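Fluoroacetyl-CoA thioesterase (PDB 3KUV) hydrolyses fluoroacetyl-CoA to fluoroacetate and coenzyme A, conferring resistance to fluoroacetate in Streptomyces cattleya. Local coordinates at residues B[15-20]-B[78-83]. The protein carries 1 engineered substitution. Residues are numbered along the deposited sequence; the frame is centred on the assembly and turned at random.
Sequences FVVPPH and AATPPG
The ring of Pro82 meets the backbone of Val17, Pro18 and Pro19 with its CB-CG edge, CB lying 3.7 Å from Val17 O. CG of the same ring comes 3.9 Å from Pro19 CA. Farther along, one face of the His20 imidazole carries Pro18 CG, offset toward the rim, while NE2 bonds to Glu29 of the second subunit. Proline suits position 82 because its rigid ring offers an apolar edge to the peptide joining Pro18 and Pro19. Neither Pro81 nor Pro82 has an N-H, so the first backbone donor after this pair is Gly83 N. It reaches Val17 O at 2.7 Å, in the carbonyl plane, with a somewhat bent N-H...O angle of 146°. The backbone angles there (phi 108°, psi -20°) call for glycine, since a beta carbon would jam against the carbonyl oxygen of Pro82. Val17 also turns a buried, branched apolar side chain toward the loop. Its CG1, anti to the backbone N, comes 3.9 Å from Pro82 CA, and its CG2 meets Thr80 CG2 at 4.1 Å. Threonine serves both needs at its buried place: its methyl faces Val17, and OG1 bonds to Asp108. Val17 also packs on Phe40, a substrate-binding residue that shares a backbone bond with Thr80. Backbone bonds of Phe15 with Val86 and Val17 with Leu84 carry the antiparallel pairing of strands 10-16 and 85-96 just past Val16, before the segments diverge at about 95°. The contact thus ties the exit of strand 10-16, outermost in this chain's sheet, to the loop entering strand 85-96 in a hot dog fold.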
loop_
_atom_site.group_PDB
_atom_site.type_symbol
_atom_site.label_atom_id
_atom_site.label_comp_id
_atom_site.label_asym_id
_atom_site.label_seq_id
_atom_site.Cartn_x
_atom_site.Cartn_y
_atom_site.Cartn_z
ATOM N N PHE B 15 -0.016 -12.791 10.397
ATOM C CA PHE B 15 -1.178 -11.936 10.642
ATOM C C PHE B 15 -2.403 -12.606 10.109
ATOM O O PHE B 15 -2.541 -12.816 8.887
ATOM C CB PHE B 15 -0.999 -10.598 9.865
ATOM C CG PHE B 15 -2.141 -9.641 10.095
ATOM C CD1 PHE B 15 -2.372 -9.045 11.361
ATOM C CD2 PHE B 15 -2.964 -9.320 9.012
ATOM C CE1 PHE B 15 -3.492 -8.087 11.470
ATOM C CE2 PHE B 15 -3.976 -8.388 9.149
ATOM C CZ PHE B 15 -4.241 -7.794 10.347
ATOM N N VAL B 16 -3.331 -12.989 10.998
ATOM C CA VAL B 16 -4.625 -13.527 10.530
ATOM C C VAL B 16 -5.470 -12.368 9.981
ATOM O O VAL B 16 -5.711 -11.389 10.693
ATOM C CB VAL B 16 -5.359 -14.194 11.717
ATOM C CG1 VAL B 16 -6.796 -14.739 11.274
ATOM C CG2 VAL B 16 -4.538 -15.392 12.220
ATOM N N VAL B 17 -5.868 -12.445 8.682
ATOM C CA VAL B 17 -6.613 -11.325 8.113
ATOM C C VAL B 17 -8.048 -11.263 8.695
ATOM O O VAL B 17 -8.796 -12.229 8.505
ATOM C CB VAL B 17 -6.703 -11.532 6.550
ATOM C CG1 VAL B 17 -7.532 -10.383 5.859
ATOM C CG2 VAL B 17 -5.262 -11.582 5.905
ATOM N N PRO B 18 -8.378 -10.127 9.350
ATOM C CA PRO B 18 -9.763 -9.959 9.864
ATOM C C PRO B 18 -10.655 -9.375 8.745
ATOM O O PRO B 18 -10.174 -8.867 7.703
ATOM C CB PRO B 18 -9.595 -8.936 10.979
ATOM C CG PRO B 18 -8.469 -8.013 10.502
ATOM C CD PRO B 18 -7.556 -8.940 9.625
ATOM N N PRO B 19 -11.988 -9.442 8.988
ATOM C CA PRO B 19 -12.920 -8.903 8.000
ATOM C C PRO B 19 -12.683 -7.436 7.682
ATOM O O PRO B 19 -13.003 -7.019 6.535
ATOM C CB PRO B 19 -14.302 -9.103 8.679
ATOM C CG PRO B 19 -14.066 -10.330 9.541
ATOM C CD PRO B 19 -12.672 -10.124 10.116
ATOM N N HIS B 20 -12.191 -6.616 8.604
ATOM C CA HIS B 20 -12.023 -5.191 8.338
ATOM C C HIS B 20 -10.728 -4.791 7.588
ATOM O O HIS B 20 -10.395 -3.639 7.524
ATOM C CB HIS B 20 -12.140 -4.350 9.642
ATOM C CG HIS B 20 -11.170 -4.742 10.705
ATOM N ND1 HIS B 20 -11.421 -5.787 11.587
ATOM C CD2 HIS B 20 -9.954 -4.241 11.031
ATOM C CE1 HIS B 20 -10.390 -5.896 12.415
ATOM N NE2 HIS B 20 -9.481 -4.993 12.093
ATOM N N ALA B 78 -2.054 -13.347 -5.973
ATOM C CA ALA B 78 -3.267 -14.104 -5.590
ATOM C C ALA B 78 -4.007 -13.320 -4.541
ATOM O O ALA B 78 -3.391 -12.532 -3.813
ATOM C CB ALA B 78 -2.908 -15.527 -5.056
ATOM N N ALA B 79 -5.305 -13.577 -4.359
ATOM C CA ALA B 79 -6.134 -12.821 -3.475
ATOM C C ALA B 79 -6.460 -13.663 -2.211
ATOM O O ALA B 79 -6.465 -14.905 -2.235
ATOM C CB ALA B 79 -7.432 -12.406 -4.178
ATOM N N THR B 80 -6.671 -12.934 -1.098
ATOM C CA THR B 80 -6.771 -13.612 0.227
ATOM C C THR B 80 -8.036 -13.142 0.942
ATOM O O THR B 80 -8.204 -11.982 1.245
ATOM C CB THR B 80 -5.550 -13.185 1.114
ATOM O OG1 THR B 80 -4.316 -13.563 0.464
ATOM C CG2 THR B 80 -5.549 -13.818 2.530
ATOM N N PRO B 81 -8.965 -14.070 1.245
ATOM C CA PRO B 81 -10.148 -13.725 2.064
ATOM C C PRO B 81 -9.795 -13.614 3.527
ATOM O O PRO B 81 -8.796 -14.209 3.977
ATOM C CB PRO B 81 -11.018 -15.000 1.882
ATOM C CG PRO B 81 -10.032 -16.129 1.697
ATOM C CD PRO B 81 -8.840 -15.496 0.910
ATOM N N PRO B 82 -10.647 -12.960 4.273
ATOM C CA PRO B 82 -10.463 -12.938 5.767
ATOM C C PRO B 82 -10.465 -14.352 6.317
ATOM O O PRO B 82 -11.089 -15.284 5.803
ATOM C CB PRO B 82 -11.684 -12.190 6.260
ATOM C CG PRO B 82 -12.091 -11.281 5.038
ATOM C CD PRO B 82 -11.819 -12.145 3.855
ATOM N N GLY B 83 -9.627 -14.535 7.301
ATOM C CA GLY B 83 -9.559 -15.791 8.057
ATOM C C GLY B 83 -8.321 -16.612 7.755
ATOM O O GLY B 83 -7.879 -17.474 8.603
#